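Local coordinates for initiator protein NS1 (Human bocavirus, PDB 4KW3) that probably nicks one DNA strand at the viral replication origin through this N-terminal origin-recognition and nickase domain, thereby starting rolling-circle replication, at residues P204-N216 with R257-G271. Sequence-based numbering, arbitrary orientation.
Sequences PLRFFKNYLLPKN and RKNYHATLDNEVIPG
Helix 204-212 and the residues just after it, which together carry the predicted RCR-3 motif with the probable nuclease tyrosine Y211, pack through K209 and L213 against H261 and L264 of C-terminal helix 257-268, the axes crossing at -132°. The pair illustrates how two helices can be joined by an apolar middle flanked by polar grips. At one end R257, bent at chi3 (-84°), donates from NH1 to L213 O at 2.9 Å and more weakly to L212 O, while L213 CD2 lies over one guanidinium face, offset toward its rim. In the middle L213 CD1 and L264 CD1 touch at 3.9 Å, the F208 and Y260 side chains cross at about a right angle, and the H261 ring turns its edge to L213 CB and K209 O. K209 slides past L264 in the opposite direction; its NZ forms a salt bridge with D265 OD1 (2.6 Å) and a hydrogen bond to I269 O, gripping the chain where it leaves the helix. At the other end R206 holds P270 O side-on through NE and NH2, I269 CB lying over one face of the R206 guanidinium, toward its rim. Beyond, Y260 and F208 rest on strand 241-247, L212 faces H117 of strand 114-122, a predicted metal ligand, and K215 salt-bridges E108, another, on strand 101-109.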
ATOM      1  N   PRO A 204      13.135  -3.426 -10.766  1.00 41.81           N
ATOM      2  CA  PRO A 204      12.179  -3.412  -9.653  1.00 45.14           C
ATOM      3  C   PRO A 204      12.811  -3.464  -8.250  1.00 43.66           C
ATOM      4  O   PRO A 204      12.366  -2.718  -7.379  1.00 46.42           O
ATOM      5  CB  PRO A 204      11.309  -4.656  -9.909  1.00 45.55           C
ATOM      6  CG  PRO A 204      12.056  -5.479 -10.890  1.00 38.09           C
ATOM      7  CD  PRO A 204      12.833  -4.493 -11.730  1.00 41.32           C
ATOM      8  N   LEU A 205      13.818  -4.305  -8.030  1.00 44.76           N
ATOM      9  CA  LEU A 205      14.485  -4.337  -6.723  1.00 44.72           C
ATOM     10  C   LEU A 205      15.151  -3.010  -6.362  1.00 45.14           C
ATOM     11  O   LEU A 205      15.076  -2.576  -5.215  1.00 44.23           O
ATOM     12  CB  LEU A 205      15.514  -5.468  -6.623  1.00 34.86           C
ATOM     13  CG  LEU A 205      14.867  -6.852  -6.684  1.00 41.85           C
ATOM     14  CD1 LEU A 205      15.854  -7.931  -6.271  1.00 36.71           C
ATOM     15  CD2 LEU A 205      13.584  -6.900  -5.859  1.00 39.11           C
ATOM     16  N   ARG A 206      15.813  -2.365  -7.318  1.00 39.30           N
ATOM     17  CA  ARG A 206      16.467  -1.105  -6.989  1.00 38.86           C
ATOM     18  C   ARG A 206      15.465   0.003  -6.738  1.00 36.70           C
ATOM     19  O   ARG A 206      15.711   0.902  -5.929  1.00 41.09           O
ATOM     20  CB  ARG A 206      17.525  -0.713  -8.022  1.00 38.01           C
ATOM     21  CG  ARG A 206      18.889  -1.295  -7.696  1.00 41.83           C
ATOM     22  CD  ARG A 206      20.032  -0.827  -8.604  1.00 47.01           C
ATOM     23  NE  ARG A 206      21.254  -1.511  -8.195  1.00 52.71           N
ATOM     24  CZ  ARG A 206      21.574  -2.742  -8.573  1.00 55.75           C
ATOM     25  NH1 ARG A 206      20.786  -3.406  -9.411  1.00 57.47           N
ATOM     26  NH2 ARG A 206      22.693  -3.300  -8.128  1.00 53.02           N
ATOM     27  N   PHE A 207      14.328  -0.063  -7.424  1.00 42.19           N
ATOM     28  CA  PHE A 207      13.283   0.918  -7.188  1.00 37.25           C
ATOM     29  C   PHE A 207      12.704   0.711  -5.785  1.00 42.29           C
ATOM     30  O   PHE A 207      12.477   1.679  -5.042  1.00 45.60           O
ATOM     31  CB  PHE A 207      12.206   0.863  -8.261  1.00 31.58           C
ATOM     32  CG  PHE A 207      11.071   1.777  -7.988  1.00 34.77           C
ATOM     33  CD1 PHE A 207      11.222   3.147  -8.155  1.00 35.68           C
ATOM     34  CD2 PHE A 207       9.867   1.277  -7.493  1.00 33.37           C
ATOM     35  CE1 PHE A 207      10.195   4.017  -7.866  1.00 36.84           C
ATOM     36  CE2 PHE A 207       8.821   2.130  -7.207  1.00 33.05           C
ATOM     37  CZ  PHE A 207       8.979   3.506  -7.389  1.00 39.74           C
ATOM     38  N   PHE A 208      12.488  -0.555  -5.429  1.00 36.97           N
ATOM     39  CA  PHE A 208      12.083  -0.940  -4.070  1.00 40.23           C
ATOM     40  C   PHE A 208      13.084  -0.441  -3.028  1.00 44.04           C
ATOM     41  O   PHE A 208      12.714   0.245  -2.070  1.00 39.71           O
ATOM     42  CB  PHE A 208      11.970  -2.472  -3.981  1.00 42.99           C
ATOM     43  CG  PHE A 208      11.560  -2.993  -2.619  1.00 39.45           C
ATOM     44  CD1 PHE A 208      10.470  -2.452  -1.941  1.00 34.60           C
ATOM     45  CD2 PHE A 208      12.254  -4.046  -2.032  1.00 40.55           C
ATOM     46  CE1 PHE A 208      10.084  -2.943  -0.700  1.00 37.14           C
ATOM     47  CE2 PHE A 208      11.882  -4.545  -0.769  1.00 44.93           C
ATOM     48  CZ  PHE A 208      10.791  -3.990  -0.105  1.00 39.79           C
ATOM     49  N   LYS A 209      14.355  -0.786  -3.234  1.00 39.27           N
ATOM     50  CA  LYS A 209      15.408  -0.495  -2.273  1.00 41.37           C
ATOM     51  C   LYS A 209      15.614   1.001  -2.108  1.00 46.50           C
ATOM     52  O   LYS A 209      15.739   1.493  -0.975  1.00 38.81           O
ATOM     53  CB  LYS A 209      16.730  -1.132  -2.694  1.00 45.26           C
ATOM     54  CG  LYS A 209      17.851  -0.893  -1.688  1.00 47.55           C
ATOM     55  CD  LYS A 209      19.255  -1.108  -2.263  1.00 42.34           C
ATOM     56  CE  LYS A 209      19.623  -0.005  -3.206  1.00 47.59           C
ATOM     57  NZ  LYS A 209      21.072  -0.015  -3.562  1.00 52.99           N
ATOM     58  N   ASN A 210      15.611   1.729  -3.229  1.00 33.89           N
ATOM     59  CA  ASN A 210      15.965   3.138  -3.170  1.00 39.98           C
ATOM     60  C   ASN A 210      14.823   4.106  -2.960  1.00 44.12           C
ATOM     61  O   ASN A 210      15.035   5.161  -2.358  1.00 42.27           O
ATOM     62  CB  ASN A 210      16.783   3.551  -4.401  1.00 34.34           C
ATOM     63  CG  ASN A 210      18.143   2.953  -4.377  1.00 41.07           C
ATOM     64  OD1 ASN A 210      18.741   2.850  -3.310  1.00 48.44           O
ATOM     65  ND2 ASN A 210      18.632   2.505  -5.527  1.00 45.96           N
ATOM     66  N   TYR A 211      13.617   3.745  -3.389  1.00 44.24           N
ATOM     67  CA  TYR A 211      12.522   4.693  -3.263  1.00 46.75           C
ATOM     68  C   TYR A 211      11.485   4.251  -2.224  1.00 38.20           C
ATOM     69  O   TYR A 211      11.031   5.064  -1.447  1.00 49.24           O
ATOM     70  CB  TYR A 211      11.843   5.048  -4.618  1.00 27.87           C
ATOM     71  CG  TYR A 211      10.623   5.911  -4.356  1.00 42.92           C
ATOM     72  CD1 TYR A 211      10.755   7.290  -4.130  1.00 40.04           C
ATOM     73  CD2 TYR A 211       9.346   5.343  -4.246  1.00 40.75           C
ATOM     74  CE1 TYR A 211       9.648   8.079  -3.818  1.00 41.25           C
ATOM     75  CE2 TYR A 211       8.235   6.124  -3.937  1.00 47.89           C
ATOM     76  CZ  TYR A 211       8.397   7.493  -3.717  1.00 56.88           C
ATOM     77  OH  TYR A 211       7.304   8.278  -3.407  1.00 69.74           O
ATOM     78  N   LEU A 212      11.159   2.969  -2.152  1.00 41.43           N
ATOM     79  CA  LEU A 212      10.111   2.521  -1.225  1.00 36.33           C
ATOM     80  C   LEU A 212      10.636   2.227   0.203  1.00 43.66           C
ATOM     81  O   LEU A 212       9.993   2.588   1.187  1.00 41.18           O
ATOM     82  CB  LEU A 212       9.382   1.305  -1.794  1.00 34.82           C
ATOM     83  CG  LEU A 212       8.533   1.525  -3.057  1.00 44.19           C
ATOM     84  CD1 LEU A 212       7.891   0.214  -3.482  1.00 39.85           C
ATOM     85  CD2 LEU A 212       7.446   2.591  -2.815  1.00 36.30           C
ATOM     86  N   LEU A 213      11.807   1.594   0.308  1.00 35.86           N
ATOM     87  CA  LEU A 213      12.358   1.204   1.605  1.00 29.45           C
ATOM     88  C   LEU A 213      12.734   2.338   2.561  1.00 39.66           C
ATOM     89  O   LEU A 213      12.316   2.338   3.722  1.00 47.10           O
ATOM     90  CB  LEU A 213      13.537   0.246   1.442  1.00 38.15           C
ATOM     91  CG  LEU A 213      13.117  -1.199   1.209  1.00 39.33           C
ATOM     92  CD1 LEU A 213      14.308  -2.090   1.406  1.00 44.80           C
ATOM     93  CD2 LEU A 213      11.974  -1.558   2.156  1.00 39.25           C
ATOM     94  N   PRO A 214      13.499   3.328   2.082  1.00 45.23           N
ATOM     95  CA  PRO A 214      14.019   4.254   3.102  1.00 45.77           C
ATOM     96  C   PRO A 214      13.027   5.344   3.503  1.00 42.75           C
ATOM     97  O   PRO A 214      13.242   6.528   3.287  1.00 44.63           O
ATOM     98  CB  PRO A 214      15.271   4.827   2.437  1.00 38.69           C
ATOM     99  CG  PRO A 214      14.982   4.766   0.971  1.00 34.02           C
ATOM    100  CD  PRO A 214      14.007   3.634   0.731  1.00 39.28           C
ATOM    101  N   LYS A 215      11.928   4.908   4.099  1.00 43.26           N
ATOM    102  CA  LYS A 215      10.928   5.816   4.635  1.00 40.06           C
ATOM    103  C   LYS A 215      10.657   5.436   6.089  1.00 46.20           C
ATOM    104  O   LYS A 215      10.862   4.289   6.493  1.00 52.30           O
ATOM    105  CB  LYS A 215       9.637   5.740   3.815  1.00 34.68           C
ATOM    106  CG  LYS A 215       9.820   6.057   2.347  1.00 38.52           C
ATOM    107  CD  LYS A 215       8.498   6.045   1.618  1.00 44.67           C
ATOM    108  CE  LYS A 215       8.669   6.365   0.139  1.00 51.28           C
ATOM    109  NZ  LYS A 215       7.369   6.744  -0.484  1.00 61.71           N
ATOM    110  N   ASN A 216      10.193   6.391   6.883  1.00 45.22           N
ATOM    111  CA  ASN A 216       9.806   6.062   8.250  1.00 44.42           C
ATOM    112  C   ASN A 216       8.332   5.698   8.254  1.00 42.93           C
ATOM    113  O   ASN A 216       7.594   6.060   7.335  1.00 48.80           O
ATOM    114  CB  ASN A 216      10.105   7.219   9.191  1.00 32.49           C
ATOM    115  CG  ASN A 216      11.582   7.586   9.200  1.00 44.02           C
ATOM    116  OD1 ASN A 216      12.451   6.705   9.252  1.00 36.56           O
ATOM    117  ND2 ASN A 216      11.879   8.886   9.169  1.00 40.91           N
ATOM    118  N   ARG A 257      12.941  -3.347   9.068  1.00 32.64           N
ATOM    119  CA  ARG A 257      12.981  -2.570   7.796  1.00 45.94           C
ATOM    120  C   ARG A 257      14.404  -2.075   7.489  1.00 40.98           C
ATOM    121  O   ARG A 257      14.959  -2.386   6.437  1.00 48.08           O
ATOM    122  CB  ARG A 257      11.917  -1.416   7.688  1.00 30.07           C
ATOM    123  CG  ARG A 257      11.995  -0.615   6.350  1.00 51.70           C
ATOM    124  CD  ARG A 257      10.975   0.549   6.147  1.00 29.21           C
ATOM    125  NE  ARG A 257       9.726   0.033   5.638  1.00 49.62           N
ATOM    126  CZ  ARG A 257       9.194   0.279   4.445  1.00 48.05           C
ATOM    127  NH1 ARG A 257       9.738   1.109   3.569  1.00 42.77           N
ATOM    128  NH2 ARG A 257       8.052  -0.298   4.151  1.00 57.86           N
ATOM    129  N   LYS A 258      15.010  -1.342   8.419  1.00 35.81           N
ATOM    130  CA  LYS A 258      16.307  -0.742   8.146  1.00 39.33           C
ATOM    131  C   LYS A 258      17.371  -1.806   7.879  1.00 40.86           C
ATOM    132  O   LYS A 258      18.217  -1.631   6.994  1.00 38.49           O
ATOM    133  CB  LYS A 258      16.739   0.204   9.260  1.00 38.51           C
ATOM    134  CG  LYS A 258      17.984   0.967   8.926  1.00 38.50           C
ATOM    135  CD  LYS A 258      17.676   2.418   8.637  1.00 51.39           C
ATOM    136  CE  LYS A 258      18.477   3.324   9.549  1.00 49.63           C
ATOM    137  NZ  LYS A 258      19.926   3.144   9.299  1.00 50.62           N
ATOM    138  N   ASN A 259      17.324  -2.909   8.616  1.00 41.08           N
ATOM    139  CA  ASN A 259      18.275  -3.976   8.350  1.00 51.37           C
ATOM    140  C   ASN A 259      18.028  -4.645   6.998  1.00 43.35           C
ATOM    141  O   ASN A 259      18.972  -4.947   6.259  1.00 43.42           O
ATOM    142  CB  ASN A 259      18.295  -5.007   9.479  1.00 72.26           C
ATOM    143  CG  ASN A 259      19.366  -6.058   9.274  1.00 88.31           C
ATOM    144  OD1 ASN A 259      19.133  -7.250   9.471  1.00 95.23           O
ATOM    145  ND2 ASN A 259      20.548  -5.621   8.845  1.00 93.95           N
ATOM    146  N   TYR A 260      16.758  -4.847   6.667  1.00 44.31           N
ATOM    147  CA  TYR A 260      16.363  -5.386   5.355  1.00 43.21           C
ATOM    148  C   TYR A 260      16.950  -4.534   4.240  1.00 41.14           C
ATOM    149  O   TYR A 260      17.580  -5.058   3.325  1.00 45.22           O
ATOM    150  CB  TYR A 260      14.843  -5.418   5.241  1.00 31.32           C
ATOM    151  CG  TYR A 260      14.308  -6.335   4.184  1.00 39.23           C
ATOM    152  CD1 TYR A 260      14.247  -5.933   2.850  1.00 33.55           C
ATOM    153  CD2 TYR A 260      13.787  -7.580   4.523  1.00 38.88           C
ATOM    154  CE1 TYR A 260      13.710  -6.761   1.877  1.00 30.55           C
ATOM    155  CE2 TYR A 260      13.266  -8.412   3.571  1.00 37.29           C
ATOM    156  CZ  TYR A 260      13.229  -8.004   2.240  1.00 43.19           C
ATOM    157  OH  TYR A 260      12.696  -8.849   1.289  1.00 52.34           O
ATOM    158  N   HIS A 261      16.772  -3.216   4.347  1.00 41.19           N
ATOM    159  CA  HIS A 261      17.376  -2.270   3.406  1.00 44.20           C
ATOM    160  C   HIS A 261      18.901  -2.357   3.325  1.00 51.23           C
ATOM    161  O   HIS A 261      19.481  -2.311   2.235  1.00 51.50           O
ATOM    162  CB  HIS A 261      16.986  -0.861   3.790  1.00 32.61           C
ATOM    163  CG  HIS A 261      17.639   0.191   2.958  1.00 35.79           C
ATOM    164  ND1 HIS A 261      18.856   0.749   3.286  1.00 36.62           N
ATOM    165  CD2 HIS A 261      17.249   0.787   1.808  1.00 41.33           C
ATOM    166  CE1 HIS A 261      19.185   1.648   2.379  1.00 33.45           C
ATOM    167  NE2 HIS A 261      18.229   1.688   1.469  1.00 44.24           N
ATOM    168  N   ALA A 262      19.534  -2.475   4.491  1.00 50.75           N
ATOM    169  CA  ALA A 262      20.987  -2.551   4.601  1.00 49.81           C
ATOM    170  C   ALA A 262      21.509  -3.788   3.872  1.00 45.46           C
ATOM    171  O   ALA A 262      22.488  -3.718   3.143  1.00 47.52           O
ATOM    172  CB  ALA A 262      21.397  -2.594   6.062  1.00 31.67           C
ATOM    173  N   THR A 263      20.847  -4.925   4.081  1.00 34.95           N
ATOM    174  CA  THR A 263      21.222  -6.149   3.403  1.00 38.59           C
ATOM    175  C   THR A 263      21.108  -6.009   1.879  1.00 53.59           C
ATOM    176  O   THR A 263      22.034  -6.370   1.158  1.00 62.36           O
ATOM    177  CB  THR A 263      20.368  -7.330   3.883  1.00 44.95           C
ATOM    178  OG1 THR A 263      20.567  -7.518   5.290  1.00 54.32           O
ATOM    179  CG2 THR A 263      20.740  -8.598   3.141  1.00 40.08           C
ATOM    180  N   LEU A 264      19.986  -5.476   1.386  1.00 46.86           N
ATOM    181  CA  LEU A 264      19.860  -5.197  -0.048  1.00 47.42           C
ATOM    182  C   LEU A 264      20.954  -4.263  -0.553  1.00 45.49           C
ATOM    183  O   LEU A 264      21.527  -4.480  -1.614  1.00 40.63           O
ATOM    184  CB  LEU A 264      18.490  -4.618  -0.404  1.00 38.09           C
ATOM    185  CG  LEU A 264      17.307  -5.569  -0.293  1.00 40.93           C
ATOM    186  CD1 LEU A 264      16.018  -4.862  -0.710  1.00 43.82           C
ATOM    187  CD2 LEU A 264      17.551  -6.817  -1.119  1.00 46.50           C
ATOM    188  N   ASP A 265      21.244  -3.223   0.214  1.00 42.41           N
ATOM    189  CA  ASP A 265      22.173  -2.200  -0.240  1.00 47.80           C
ATOM    190  C   ASP A 265      23.630  -2.671  -0.222  1.00 51.32           C
ATOM    191  O   ASP A 265      24.447  -2.217  -1.014  1.00 58.07           O
ATOM    192  CB  ASP A 265      22.000  -0.927   0.587  1.00 42.77           C
ATOM    193  CG  ASP A 265      22.477   0.307  -0.138  1.00 49.47           C
ATOM    194  OD1 ASP A 265      22.390   0.336  -1.391  1.00 56.30           O
ATOM    195  OD2 ASP A 265      22.926   1.255   0.546  1.00 55.42           O
ATOM    196  N   ASN A 266      23.948  -3.607   0.659  1.00 52.24           N
ATOM    197  CA  ASN A 266      25.326  -4.073   0.795  1.00 56.42           C
ATOM    198  C   ASN A 266      25.698  -5.387   0.096  1.00 61.52           C
ATOM    199  O   ASN A 266      26.765  -5.477  -0.492  1.00 71.09           O
ATOM    200  CB  ASN A 266      25.742  -4.107   2.271  1.00 53.60           C
ATOM    201  CG  ASN A 266      25.552  -2.758   2.962  1.00 64.41           C
ATOM    202  OD1 ASN A 266      24.804  -2.646   3.936  1.00 76.35           O
ATOM    203  ND2 ASN A 266      26.233  -1.731   2.464  1.00 65.20           N
ATOM    204  N   GLU A 267      24.825  -6.390   0.159  1.00 54.04           N
ATOM    205  CA  GLU A 267      25.137  -7.727  -0.338  1.00 51.15           C
ATOM    206  C   GLU A 267      24.450  -8.044  -1.651  1.00 61.68           C
ATOM    207  O   GLU A 267      25.011  -8.713  -2.519  1.00 77.84           O
ATOM    208  CB  GLU A 267      24.691  -8.768   0.673  1.00 48.30           C
ATOM    209  CG  GLU A 267      25.046  -8.381   2.081  1.00 71.43           C
ATOM    210  CD  GLU A 267      24.635  -9.432   3.077  1.00 94.98           C
ATOM    211  OE1 GLU A 267      24.107 -10.488   2.633  1.00101.06           O
ATOM    212  OE2 GLU A 267      24.825  -9.185   4.293  1.00 97.80           O
ATOM    213  N   VAL A 268      23.216  -7.598  -1.787  1.00 50.24           N
ATOM    214  CA  VAL A 268      22.412  -8.046  -2.908  1.00 55.71           C
ATOM    215  C   VAL A 268      22.484  -7.132  -4.132  1.00 51.05           C
ATOM    216  O   VAL A 268      22.897  -7.552  -5.198  1.00 49.72           O
ATOM    217  CB  VAL A 268      20.971  -8.213  -2.495  1.00 49.92           C
ATOM    218  CG1 VAL A 268      20.181  -8.839  -3.651  1.00 45.80           C
ATOM    219  CG2 VAL A 268      20.912  -9.066  -1.236  1.00 41.20           C
ATOM    220  N   ILE A 269      22.070  -5.883  -3.966  1.00 48.01           N
ATOM    221  CA  ILE A 269      22.001  -4.957  -5.079  1.00 47.55           C
ATOM    222  C   ILE A 269      22.492  -3.558  -4.723  1.00 50.97           C
ATOM    223  O   ILE A 269      21.692  -2.641  -4.573  1.00 60.60           O
ATOM    224  CB  ILE A 269      20.565  -4.837  -5.613  1.00 43.03           C
ATOM    225  CG1 ILE A 269      19.576  -4.769  -4.454  1.00 43.33           C
ATOM    226  CG2 ILE A 269      20.228  -6.015  -6.496  1.00 31.96           C
ATOM    227  CD1 ILE A 269      18.319  -3.995  -4.769  1.00 46.15           C
ATOM    228  N   PRO A 270      23.812  -3.387  -4.595  1.00 50.71           N
ATOM    229  CA  PRO A 270      24.423  -2.079  -4.315  1.00 42.83           C
ATOM    230  C   PRO A 270      24.083  -1.060  -5.380  1.00 47.93           C
ATOM    231  O   PRO A 270      23.815  -1.420  -6.529  1.00 51.66           O
ATOM    232  CB  PRO A 270      25.918  -2.382  -4.367  1.00 33.55           C
ATOM    233  CG  PRO A 270      25.999  -3.853  -3.996  1.00 42.28           C
ATOM    234  CD  PRO A 270      24.814  -4.464  -4.665  1.00 47.49           C
ATOM    235  N   GLY A 271      24.085   0.207  -4.996  1.00 53.19           N
ATOM    236  CA  GLY A 271      23.712   1.268  -5.910  1.00 56.75           C
ATOM    237  C   GLY A 271      22.202   1.392  -6.003  1.00 56.13           C
ATOM    238  O   GLY A 271      21.708   2.069  -6.894  1.00 67.68           O
TER